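Local atomic coordinates of glycosyltransferase Gtf1 (Streptococcus pneumoniae, PDB entry 4PQG), a protein that belongs to the GT-B class of glycosyltransferases, built from two Rossmann-like domains with an additional extended antiparallel beta-sheet domain. Residues A21-G24 against V25-A28; T407-T410 against S411-F414; G491-T494 against K495-L498. All coordinates share one frame; numbering follows the deposited sequence.

Interaction 1. Residues A21-G24 against V25-A28; sequences ASSG and VEYA. With UDP (uridine-5'-diphosphate), chain C; NAG (2-acetamido-2-deoxy-beta-D-glucopyranose), chain D.
Two torsions bring Ser23 and Glu26 together: the Ser23 hydroxyl lies between its backbone N and carbonyl carbon (chi1 81°), and Glu26 folds back at chi2 (71°). They form a capping box at the N-terminus of helix 24-38, in the N-terminal Rossmann-like domain. Ser23 OG donates to Glu26 OE2 at 2.7 Å, reaching it on the syn side but well out of the carboxylate plane. The same OE2 takes a weak bond from Ser23 N, and Ser23 OG takes a weak one from Val25 N. The other oxygen, Glu26 OE1, is held by Arg228 and Asn15, so both ends of the carboxylate are fixed. Ser22 CB packs on Glu26 CB at 3.5 Å.

The Tyr27 ring turns its edge to the carbonyl oxygens of Ser22 and Ser23. Over one face lies the UDP ribose, with C1' 3.7 Å above the ring plane. Tyr27 OH is hydrogen-bonded to His392 and to a water; that water accepts from Ser22 N. Gly24, which has no side chain, lets the beta phosphate come close to the helix start: Gly24 N donates to UDP O2B at 3.0 Å, with an N-H...O angle of 159°.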
ATOM      1  N   ALA A  21      -0.652   5.947  -4.504  1.00 20.38           N
ATOM      2  CA  ALA A  21      -1.769   5.047  -4.758  1.00 22.01           C
ATOM      3  C   ALA A  21      -1.396   3.642  -4.309  1.00 21.48           C
ATOM      4  O   ALA A  21      -1.123   2.769  -5.133  1.00 21.95           O
ATOM      5  CB  ALA A  21      -2.126   5.070  -6.248  1.00 21.94           C
ATOM      6  N   SER A  22      -1.382   3.417  -2.998  1.00 21.75           N
ATOM      7  CA  SER A  22      -0.808   2.187  -2.448  1.00 21.52           C
ATOM      8  C   SER A  22      -1.827   1.044  -2.452  1.00 21.74           C
ATOM      9  O   SER A  22      -3.023   1.271  -2.649  1.00 21.98           O
ATOM     10  CB  SER A  22      -0.254   2.410  -1.023  1.00 21.96           C
ATOM     11  OG  SER A  22       0.573   3.570  -0.937  1.00 21.20           O
ATOM     12  N   SER A  23      -1.321  -0.172  -2.251  1.00 20.56           N
ATOM     13  CA  SER A  23      -2.130  -1.374  -2.146  1.00 19.78           C
ATOM     14  C   SER A  23      -2.779  -1.491  -0.768  1.00 19.64           C
ATOM     15  O   SER A  23      -2.475  -0.727   0.156  1.00 19.02           O
ATOM     16  CB  SER A  23      -1.259  -2.603  -2.382  1.00 20.03           C
ATOM     17  OG  SER A  23      -0.538  -2.944  -1.197  1.00 19.15           O
ATOM     18  N   GLY A  24      -3.673  -2.465  -0.636  1.00 18.69           N
ATOM     19  CA  GLY A  24      -4.284  -2.748   0.652  1.00 18.21           C
ATOM     20  C   GLY A  24      -3.303  -3.121   1.740  1.00 17.70           C
ATOM     21  O   GLY A  24      -3.614  -2.941   2.902  1.00 17.98           O
ATOM     22  N   VAL A  25      -2.132  -3.646   1.384  1.00 17.29           N
ATOM     23  CA  VAL A  25      -1.094  -3.933   2.402  1.00 17.45           C
ATOM     24  C   VAL A  25      -0.754  -2.655   3.184  1.00 17.65           C
ATOM     25  O   VAL A  25      -0.724  -2.660   4.426  1.00 17.14           O
ATOM     26  CB  VAL A  25       0.187  -4.569   1.799  1.00 17.69           C
ATOM     27  CG1 VAL A  25       1.244  -4.811   2.887  1.00 17.05           C
ATOM     28  CG2 VAL A  25      -0.139  -5.881   1.083  1.00 17.89           C
ATOM     29  N   GLU A  26      -0.528  -1.563   2.452  1.00 18.04           N
ATOM     30  CA  GLU A  26      -0.218  -0.274   3.051  1.00 18.84           C
ATOM     31  C   GLU A  26      -1.418   0.327   3.784  1.00 18.56           C
ATOM     32  O   GLU A  26      -1.265   0.933   4.863  1.00 18.36           O
ATOM     33  CB  GLU A  26       0.299   0.711   1.987  1.00 20.30           C
ATOM     34  CG  GLU A  26       1.721   0.386   1.507  1.00 20.45           C
ATOM     35  CD  GLU A  26       1.773  -0.865   0.653  1.00 20.64           C
ATOM     36  OE1 GLU A  26       2.539  -1.800   0.997  1.00 21.36           O
ATOM     37  OE2 GLU A  26       1.013  -0.933  -0.345  1.00 20.52           O
ATOM     38  N   TYR A  27      -2.604   0.171   3.209  1.00 17.98           N
ATOM     39  CA  TYR A  27      -3.821   0.637   3.890  1.00 18.39           C
ATOM     40  C   TYR A  27      -4.096  -0.158   5.178  1.00 18.69           C
ATOM     41  O   TYR A  27      -4.521   0.422   6.192  1.00 19.02           O
ATOM     42  CB  TYR A  27      -5.024   0.663   2.936  1.00 18.00           C
ATOM     43  CG  TYR A  27      -4.960   1.873   2.040  1.00 18.34           C
ATOM     44  CD1 TYR A  27      -5.460   3.094   2.472  1.00 18.53           C
ATOM     45  CD2 TYR A  27      -4.339   1.814   0.785  1.00 18.68           C
ATOM     46  CE1 TYR A  27      -5.373   4.219   1.673  1.00 19.32           C
ATOM     47  CE2 TYR A  27      -4.248   2.937  -0.026  1.00 18.23           C
ATOM     48  CZ  TYR A  27      -4.760   4.134   0.435  1.00 18.36           C
ATOM     49  OH  TYR A  27      -4.692   5.253  -0.329  1.00 17.51           O
ATOM     50  N   ALA A  28      -3.856  -1.469   5.135  1.00 18.16           N
ATOM     51  CA  ALA A  28      -3.954  -2.307   6.333  1.00 19.15           C
ATOM     52  C   ALA A  28      -3.038  -1.800   7.447  1.00 19.66           C
ATOM     53  O   ALA A  28      -3.405  -1.821   8.633  1.00 21.30           O
ATOM     54  CB  ALA A  28      -3.617  -3.757   6.016  1.00 17.87           C
TER
HETATM   55  N1  UDP C 601      -8.076   2.713  -2.199  1.00 17.74           N
HETATM   56  C2  UDP C 601      -8.135   4.122  -2.125  1.00 17.57           C
HETATM   57  N3  UDP C 601      -8.509   4.810  -3.194  1.00 18.40           N
HETATM   58  C4  UDP C 601      -8.830   4.224  -4.356  1.00 18.43           C
HETATM   59  C5  UDP C 601      -8.778   2.832  -4.475  1.00 17.87           C
HETATM   60  C6  UDP C 601      -8.394   2.088  -3.353  1.00 17.48           C
HETATM   61  O2  UDP C 601      -7.852   4.731  -1.062  1.00 16.97           O
HETATM   62  O4  UDP C 601      -9.176   4.948  -5.316  1.00 18.20           O
HETATM   63  C1' UDP C 601      -7.698   1.975  -0.985  1.00 18.24           C
HETATM   64  C2' UDP C 601      -8.948   1.324  -0.400  1.00 18.78           C
HETATM   65  O2' UDP C 601      -9.705   2.189   0.470  1.00 19.01           O
HETATM   66  C3' UDP C 601      -8.430   0.103   0.341  1.00 19.22           C
HETATM   67  C4' UDP C 601      -7.116  -0.223  -0.366  1.00 19.34           C
HETATM   68  O4' UDP C 601      -6.831   0.872  -1.252  1.00 18.83           O
HETATM   69  O3' UDP C 601      -8.162   0.418   1.712  1.00 19.93           O
HETATM   70  C5' UDP C 601      -7.195  -1.498  -1.204  1.00 18.70           C
HETATM   71  O5' UDP C 601      -7.239  -2.609  -0.325  1.00 18.89           O
HETATM   72  PA  UDP C 601      -7.880  -4.009  -0.775  1.00 18.46           P
HETATM   73  O1A UDP C 601      -7.752  -4.984   0.364  1.00 17.49           O
HETATM   74  O2A UDP C 601      -9.257  -3.701  -1.313  1.00 18.26           O
HETATM   75  O3A UDP C 601      -7.117  -4.470  -2.121  1.00 17.31           O
HETATM   76  PB  UDP C 601      -5.573  -4.837  -2.392  1.00 17.10           P
HETATM   77  O1B UDP C 601      -5.645  -6.054  -3.285  1.00 16.37           O
HETATM   78  O2B UDP C 601      -4.991  -3.597  -3.052  1.00 16.25           O
HETATM   79  O3B UDP C 601      -4.974  -5.182  -1.042  1.00 16.83           O
HETATM   80  C1  NAG D 602      -4.061  -7.509   0.035  1.00 18.29           C
HETATM   81  C2  NAG D 602      -5.047  -8.586  -0.397  1.00 17.57           C
HETATM   82  C3  NAG D 602      -6.319  -7.967   0.197  1.00 17.54           C
HETATM   83  C4  NAG D 602      -6.143  -7.582   1.674  1.00 17.47           C
HETATM   84  C5  NAG D 602      -4.837  -6.769   1.886  1.00 18.15           C
HETATM   85  C6  NAG D 602      -4.610  -6.271   3.310  1.00 18.04           C
HETATM   86  C7  NAG D 602      -5.442  -9.784  -2.482  1.00 17.81           C
HETATM   87  C8  NAG D 602      -5.569  -9.638  -3.972  1.00 17.06           C
HETATM   88  N2  NAG D 602      -5.192  -8.660  -1.832  1.00 17.26           N
HETATM   89  O1  NAG D 602      -3.037  -7.071  -0.811  1.00 17.75           O
HETATM   90  O3  NAG D 602      -7.456  -8.791   0.001  1.00 18.05           O
HETATM   91  O4  NAG D 602      -7.251  -6.803   2.059  1.00 16.60           O
HETATM   92  O5  NAG D 602      -3.776  -7.603   1.415  1.00 18.70           O
HETATM   93  O6  NAG D 602      -4.373  -7.409   4.106  1.00 18.90           O
HETATM   94  O7  NAG D 602      -5.556 -10.894  -1.938  1.00 19.06           O
HETATM   95  O   HOH W   1      -1.882   5.425  -0.970  1.00 23.43           O

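Interaction 2. Residues T407-T410 against S411-F414; sequences TAST and SEGF. With NAG (2-acetamido-2-deoxy-beta-D-glucopyranose), chain D.
The ligand site of the C-terminal Rossmann-like domain includes the loop between strand 404-406 and helix 416-423, where Ser409 holds the carboxylate of Glu412. Ser409 OG is anti to the backbone N (chi1 176°) and donates to Glu412 OE2 at 2.7 Å. It comes from above the carboxylate plane, 37° out of it. Ser411 N gives a weak bond of 3.4 Å back to Ser409 OG, which ties the hydroxyl to the backbone two residues on. Glu412 is bent at chi2 (-71°), and its end curls back toward Ser409. Lys341 forms a salt bridge to OE2, which helps to fix the rotation of the carboxylate.

The other oxygen faces NAG. Glu412 OE1 accepts from NAG O3 at 2.6 Å, and Phe414 N donates to the same O3 at 3.0 Å. Gly413 N reaches the acetamido oxygen, NAG O7, also at 3.0 Å. The acetamido methyl, NAG C8, lies 3.3 Å from Ser411 O. Phe414 lays its CB against NAG O4 at 3.5 Å, while its ring meets Phe440 edge-to-face. Ser409 is thus a second-shell residue for Glu412. Glu412 and Glu420, a UDP partner, have the spacing of the E-x7-E motif of many GT-B glycosyltransferases, consistent with that family.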
ATOM      1  N   THR A 407     -17.169  -6.407  -7.947  1.00 20.19           N
ATOM      2  CA  THR A 407     -15.811  -6.948  -7.908  1.00 20.76           C
ATOM      3  C   THR A 407     -15.820  -8.190  -8.774  1.00 20.09           C
ATOM      4  O   THR A 407     -16.761  -8.996  -8.716  1.00 21.10           O
ATOM      5  CB  THR A 407     -15.352  -7.315  -6.463  1.00 20.83           C
ATOM      6  OG1 THR A 407     -14.224  -8.205  -6.527  1.00 20.88           O
ATOM      7  CG2 THR A 407     -16.479  -8.019  -5.678  1.00 20.26           C
ATOM      8  N   ALA A 408     -14.777  -8.295  -9.592  1.00 20.61           N
ATOM      9  CA  ALA A 408     -14.462  -9.470 -10.389  1.00 19.67           C
ATOM     10  C   ALA A 408     -13.097 -10.029  -9.984  1.00 19.26           C
ATOM     11  O   ALA A 408     -12.486 -10.804 -10.715  1.00 18.77           O
ATOM     12  CB  ALA A 408     -14.476  -9.093 -11.855  1.00 20.03           C
ATOM     13  N   SER A 409     -12.599  -9.600  -8.825  1.00 18.61           N
ATOM     14  CA  SER A 409     -11.374 -10.159  -8.292  1.00 19.09           C
ATOM     15  C   SER A 409     -11.549 -11.653  -8.056  1.00 19.44           C
ATOM     16  O   SER A 409     -12.565 -12.101  -7.493  1.00 18.09           O
ATOM     17  CB  SER A 409     -10.971  -9.454  -6.985  1.00 19.70           C
ATOM     18  OG  SER A 409      -9.830 -10.072  -6.419  1.00 19.37           O
ATOM     19  N   THR A 410     -10.554 -12.418  -8.488  1.00 18.75           N
ATOM     20  CA  THR A 410     -10.592 -13.855  -8.350  1.00 19.44           C
ATOM     21  C   THR A 410     -10.043 -14.359  -7.006  1.00 19.78           C
ATOM     22  O   THR A 410     -10.048 -15.568  -6.750  1.00 19.83           O
ATOM     23  CB  THR A 410      -9.893 -14.543  -9.550  1.00 20.58           C
ATOM     24  OG1 THR A 410      -8.733 -13.779  -9.923  1.00 20.95           O
ATOM     25  CG2 THR A 410     -10.850 -14.566 -10.752  1.00 19.99           C
ATOM     26  N   SER A 411      -9.594 -13.435  -6.149  1.00 19.46           N
ATOM     27  CA  SER A 411      -9.065 -13.813  -4.835  1.00 19.95           C
ATOM     28  C   SER A 411      -8.827 -12.607  -3.937  1.00 20.07           C
ATOM     29  O   SER A 411      -8.221 -11.623  -4.361  1.00 19.81           O
ATOM     30  CB  SER A 411      -7.753 -14.604  -4.986  1.00 21.31           C
ATOM     31  OG  SER A 411      -7.155 -14.847  -3.724  1.00 22.95           O
ATOM     32  N   GLU A 412      -9.302 -12.683  -2.693  1.00 20.04           N
ATOM     33  CA  GLU A 412      -8.976 -11.648  -1.702  1.00 20.22           C
ATOM     34  C   GLU A 412      -8.654 -12.234  -0.347  1.00 19.69           C
ATOM     35  O   GLU A 412      -9.447 -12.992   0.220  1.00 18.91           O
ATOM     36  CB  GLU A 412     -10.102 -10.614  -1.548  1.00 20.91           C
ATOM     37  CG  GLU A 412     -10.430  -9.820  -2.809  1.00 22.00           C
ATOM     38  CD  GLU A 412      -9.367  -8.797  -3.214  1.00 22.37           C
ATOM     39  OE1 GLU A 412      -8.502  -8.413  -2.376  1.00 21.27           O
ATOM     40  OE2 GLU A 412      -9.427  -8.341  -4.384  1.00 21.95           O
ATOM     41  N   GLY A 413      -7.488 -11.865   0.178  1.00 19.65           N
ATOM     42  CA  GLY A 413      -7.125 -12.203   1.540  1.00 18.86           C
ATOM     43  C   GLY A 413      -8.174 -11.658   2.496  1.00 19.09           C
ATOM     44  O   GLY A 413      -8.491 -12.278   3.519  1.00 19.69           O
ATOM     45  N   PHE A 414      -8.707 -10.492   2.170  1.00 18.87           N
ATOM     46  CA  PHE A 414      -9.697  -9.832   3.000  1.00 19.45           C
ATOM     47  C   PHE A 414     -10.525  -8.918   2.133  1.00 19.35           C
ATOM     48  O   PHE A 414     -11.741  -9.122   1.976  1.00 20.34           O
ATOM     49  CB  PHE A 414      -9.027  -9.007   4.103  1.00 19.11           C
ATOM     50  CG  PHE A 414     -10.001  -8.435   5.106  1.00 19.77           C
ATOM     51  CD1 PHE A 414     -10.695  -9.277   5.984  1.00 20.29           C
ATOM     52  CD2 PHE A 414     -10.223  -7.063   5.182  1.00 19.94           C
ATOM     53  CE1 PHE A 414     -11.572  -8.758   6.927  1.00 20.84           C
ATOM     54  CE2 PHE A 414     -11.105  -6.533   6.132  1.00 21.06           C
ATOM     55  CZ  PHE A 414     -11.780  -7.384   7.000  1.00 20.70           C
TER
HETATM   56  C1  NAG D 602      -4.061  -7.509   0.035  1.00 18.29           C
HETATM   57  C2  NAG D 602      -5.047  -8.586  -0.397  1.00 17.57           C
HETATM   58  C3  NAG D 602      -6.319  -7.967   0.197  1.00 17.54           C
HETATM   59  C4  NAG D 602      -6.143  -7.582   1.674  1.00 17.47           C
HETATM   60  C5  NAG D 602      -4.837  -6.769   1.886  1.00 18.15           C
HETATM   61  C6  NAG D 602      -4.610  -6.271   3.310  1.00 18.04           C
HETATM   62  C7  NAG D 602      -5.442  -9.784  -2.482  1.00 17.81           C
HETATM   63  C8  NAG D 602      -5.569  -9.638  -3.972  1.00 17.06           C
HETATM   64  N2  NAG D 602      -5.192  -8.660  -1.832  1.00 17.26           N
HETATM   65  O1  NAG D 602      -3.037  -7.071  -0.811  1.00 17.75           O
HETATM   66  O3  NAG D 602      -7.456  -8.791   0.001  1.00 18.05           O
HETATM   67  O4  NAG D 602      -7.251  -6.803   2.059  1.00 16.60           O
HETATM   68  O5  NAG D 602      -3.776  -7.603   1.415  1.00 18.70           O
HETATM   69  O6  NAG D 602      -4.373  -7.409   4.106  1.00 18.90           O
HETATM   70  O7  NAG D 602      -5.556 -10.894  -1.938  1.00 19.06           O

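Interaction 3. Residues G491-T494 against K495-L498; sequences GFLT and KEIL
Leu493 ends the loop after helix 478-489 with an extended backbone (phi -80°, psi 149°), and from Thr494 the chain winds into helix 494-508, the last of the chain, which lies against helix 24-38 of the N-terminal Rossmann-like domain. Leu498 N donates to Thr494 O at 3.0 Å, nearly in line with the carbonyl bond. One residue earlier, Ile497 N makes a weak bond of 3.5 Å to Leu493 O.

Glu496 reaches back over this first turn. Its chain is extended beyond CG, and OE2 accepts from Leu493 N at 3.2 Å, with the donor 38° above the carboxylate plane. Leu493 is the N-cap and Glu496 the third residue after it. The backbone bond of a capping box is present, but leucine has no polar side chain to make the reciprocal one. OE2 also sits 3.3 Å from Gly491 C.

Thr494 uses its two branches differently. OG1 is hydrogen-bonded to Asp317 and Ser315. CG2 is anti to the backbone N and touches Leu498 CD1 at 3.9 Å, the two side chains crossing at a slant. Ile497 sets CG2 3.2 Å from Thr494 O. Both Ile497 and Leu498 also pack on Val35.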
ATOM      1  N   GLY A 491     -20.550  -6.533  12.282  1.00 26.66           N
ATOM      2  CA  GLY A 491     -19.591  -7.536  12.707  1.00 26.59           C
ATOM      3  C   GLY A 491     -18.138  -7.124  12.485  1.00 27.39           C
ATOM      4  O   GLY A 491     -17.232  -7.862  12.857  1.00 28.05           O
ATOM      5  N   PHE A 492     -17.909  -5.959  11.883  1.00 26.13           N
ATOM      6  CA  PHE A 492     -16.539  -5.529  11.538  1.00 27.40           C
ATOM      7  C   PHE A 492     -16.220  -4.144  12.093  1.00 28.61           C
ATOM      8  O   PHE A 492     -15.402  -3.403  11.533  1.00 27.01           O
ATOM      9  CB  PHE A 492     -16.308  -5.598  10.004  1.00 26.48           C
ATOM     10  CG  PHE A 492     -16.353  -6.999   9.470  1.00 26.65           C
ATOM     11  CD1 PHE A 492     -15.193  -7.760   9.387  1.00 26.59           C
ATOM     12  CD2 PHE A 492     -17.573  -7.586   9.121  1.00 26.47           C
ATOM     13  CE1 PHE A 492     -15.233  -9.066   8.935  1.00 26.72           C
ATOM     14  CE2 PHE A 492     -17.627  -8.888   8.666  1.00 27.43           C
ATOM     15  CZ  PHE A 492     -16.456  -9.633   8.570  1.00 28.21           C
ATOM     16  N   LEU A 493     -16.873  -3.792  13.201  1.00 28.09           N
ATOM     17  CA  LEU A 493     -16.706  -2.454  13.770  1.00 29.16           C
ATOM     18  C   LEU A 493     -15.415  -2.345  14.582  1.00 27.50           C
ATOM     19  O   LEU A 493     -14.972  -3.327  15.169  1.00 26.32           O
ATOM     20  CB  LEU A 493     -17.927  -2.038  14.607  1.00 29.79           C
ATOM     21  CG  LEU A 493     -19.270  -1.844  13.890  1.00 29.67           C
ATOM     22  CD1 LEU A 493     -20.350  -1.483  14.915  1.00 31.05           C
ATOM     23  CD2 LEU A 493     -19.194  -0.792  12.789  1.00 28.93           C
ATOM     24  N   THR A 494     -14.832  -1.147  14.594  1.00 28.55           N
ATOM     25  CA  THR A 494     -13.582  -0.855  15.324  1.00 31.23           C
ATOM     26  C   THR A 494     -13.611  -1.293  16.800  1.00 32.22           C
ATOM     27  O   THR A 494     -12.645  -1.886  17.302  1.00 31.33           O
ATOM     28  CB  THR A 494     -13.207   0.643  15.216  1.00 32.59           C
ATOM     29  OG1 THR A 494     -13.047   0.996  13.832  1.00 34.37           O
ATOM     30  CG2 THR A 494     -11.906   0.949  15.959  1.00 31.18           C
ATOM     31  N   LYS A 495     -14.720  -1.032  17.486  1.00 34.62           N
ATOM     32  CA  LYS A 495     -14.845  -1.440  18.895  1.00 36.48           C
ATOM     33  C   LYS A 495     -14.435  -2.895  19.134  1.00 35.88           C
ATOM     34  O   LYS A 495     -13.618  -3.164  20.013  1.00 36.48           O
ATOM     35  CB  LYS A 495     -16.234  -1.121  19.447  1.00 41.68           C
ATOM     36  CG  LYS A 495     -16.464   0.381  19.514  1.00 47.18           C
ATOM     37  CD  LYS A 495     -17.745   0.778  20.234  1.00 50.78           C
ATOM     38  CE  LYS A 495     -17.909   2.290  20.183  1.00 51.11           C
ATOM     39  NZ  LYS A 495     -19.272   2.718  20.596  1.00 53.15           N
ATOM     40  N   GLU A 496     -14.959  -3.822  18.329  1.00 35.85           N
ATOM     41  CA  GLU A 496     -14.549  -5.234  18.407  1.00 37.25           C
ATOM     42  C   GLU A 496     -13.044  -5.433  18.152  1.00 37.12           C
ATOM     43  O   GLU A 496     -12.382  -6.201  18.864  1.00 36.46           O
ATOM     44  CB  GLU A 496     -15.333  -6.107  17.412  1.00 40.40           C
ATOM     45  CG  GLU A 496     -16.852  -6.121  17.547  1.00 44.35           C
ATOM     46  CD  GLU A 496     -17.551  -6.627  16.281  1.00 46.00           C
ATOM     47  OE1 GLU A 496     -17.676  -7.869  16.110  1.00 45.28           O
ATOM     48  OE2 GLU A 496     -17.972  -5.780  15.451  1.00 40.80           O
ATOM     49  N   ILE A 497     -12.514  -4.770  17.123  1.00 36.62           N
ATOM     50  CA  ILE A 497     -11.118  -5.008  16.700  1.00 37.45           C
ATOM     51  C   ILE A 497     -10.082  -4.580  17.751  1.00 36.69           C
ATOM     52  O   ILE A 497      -9.067  -5.254  17.930  1.00 38.20           O
ATOM     53  CB  ILE A 497     -10.806  -4.396  15.309  1.00 37.02           C
ATOM     54  CG1 ILE A 497      -9.777  -5.239  14.553  1.00 38.58           C
ATOM     55  CG2 ILE A 497     -10.289  -2.969  15.427  1.00 38.37           C
ATOM     56  CD1 ILE A 497     -10.217  -6.654  14.283  1.00 37.91           C
ATOM     57  N   LEU A 498     -10.366  -3.473  18.441  1.00 38.34           N
ATOM     58  CA  LEU A 498      -9.533  -2.960  19.531  1.00 40.21           C
ATOM     59  C   LEU A 498      -9.309  -4.009  20.605  1.00 42.36           C
ATOM     60  O   LEU A 498      -8.195  -4.156  21.117  1.00 41.71           O
ATOM     61  CB  LEU A 498     -10.173  -1.718  20.155  1.00 39.35           C
ATOM     62  CG  LEU A 498     -10.259  -0.484  19.256  1.00 40.84           C
ATOM     63  CD1 LEU A 498     -11.219   0.558  19.813  1.00 41.44           C
ATOM     64  CD2 LEU A 498      -8.880   0.119  19.034  1.00 40.17           C
TER

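In the fold
Interactions 1 and 2 come from the two Rossmann-like domains and face each other across the ligand cleft of the GT-B fold. Their centres are about 15 Å apart, and their nearest atoms about 7 Å. They do not touch, but both touch NAG, and both contribute residues to the UDP pocket. Interaction 3 lies outside this site: the Phe492 side chain is about 11 Å from NAG and about 12 Å from UDP. It meets interaction 2 directly, where Phe414 CZ packs on Phe492 CD1 at 4.2 Å, and both rings also meet Phe440. Toward interaction 1 the link is helix 24-38, which begins at the UDP phosphate and carries Val35 to residues 495-498.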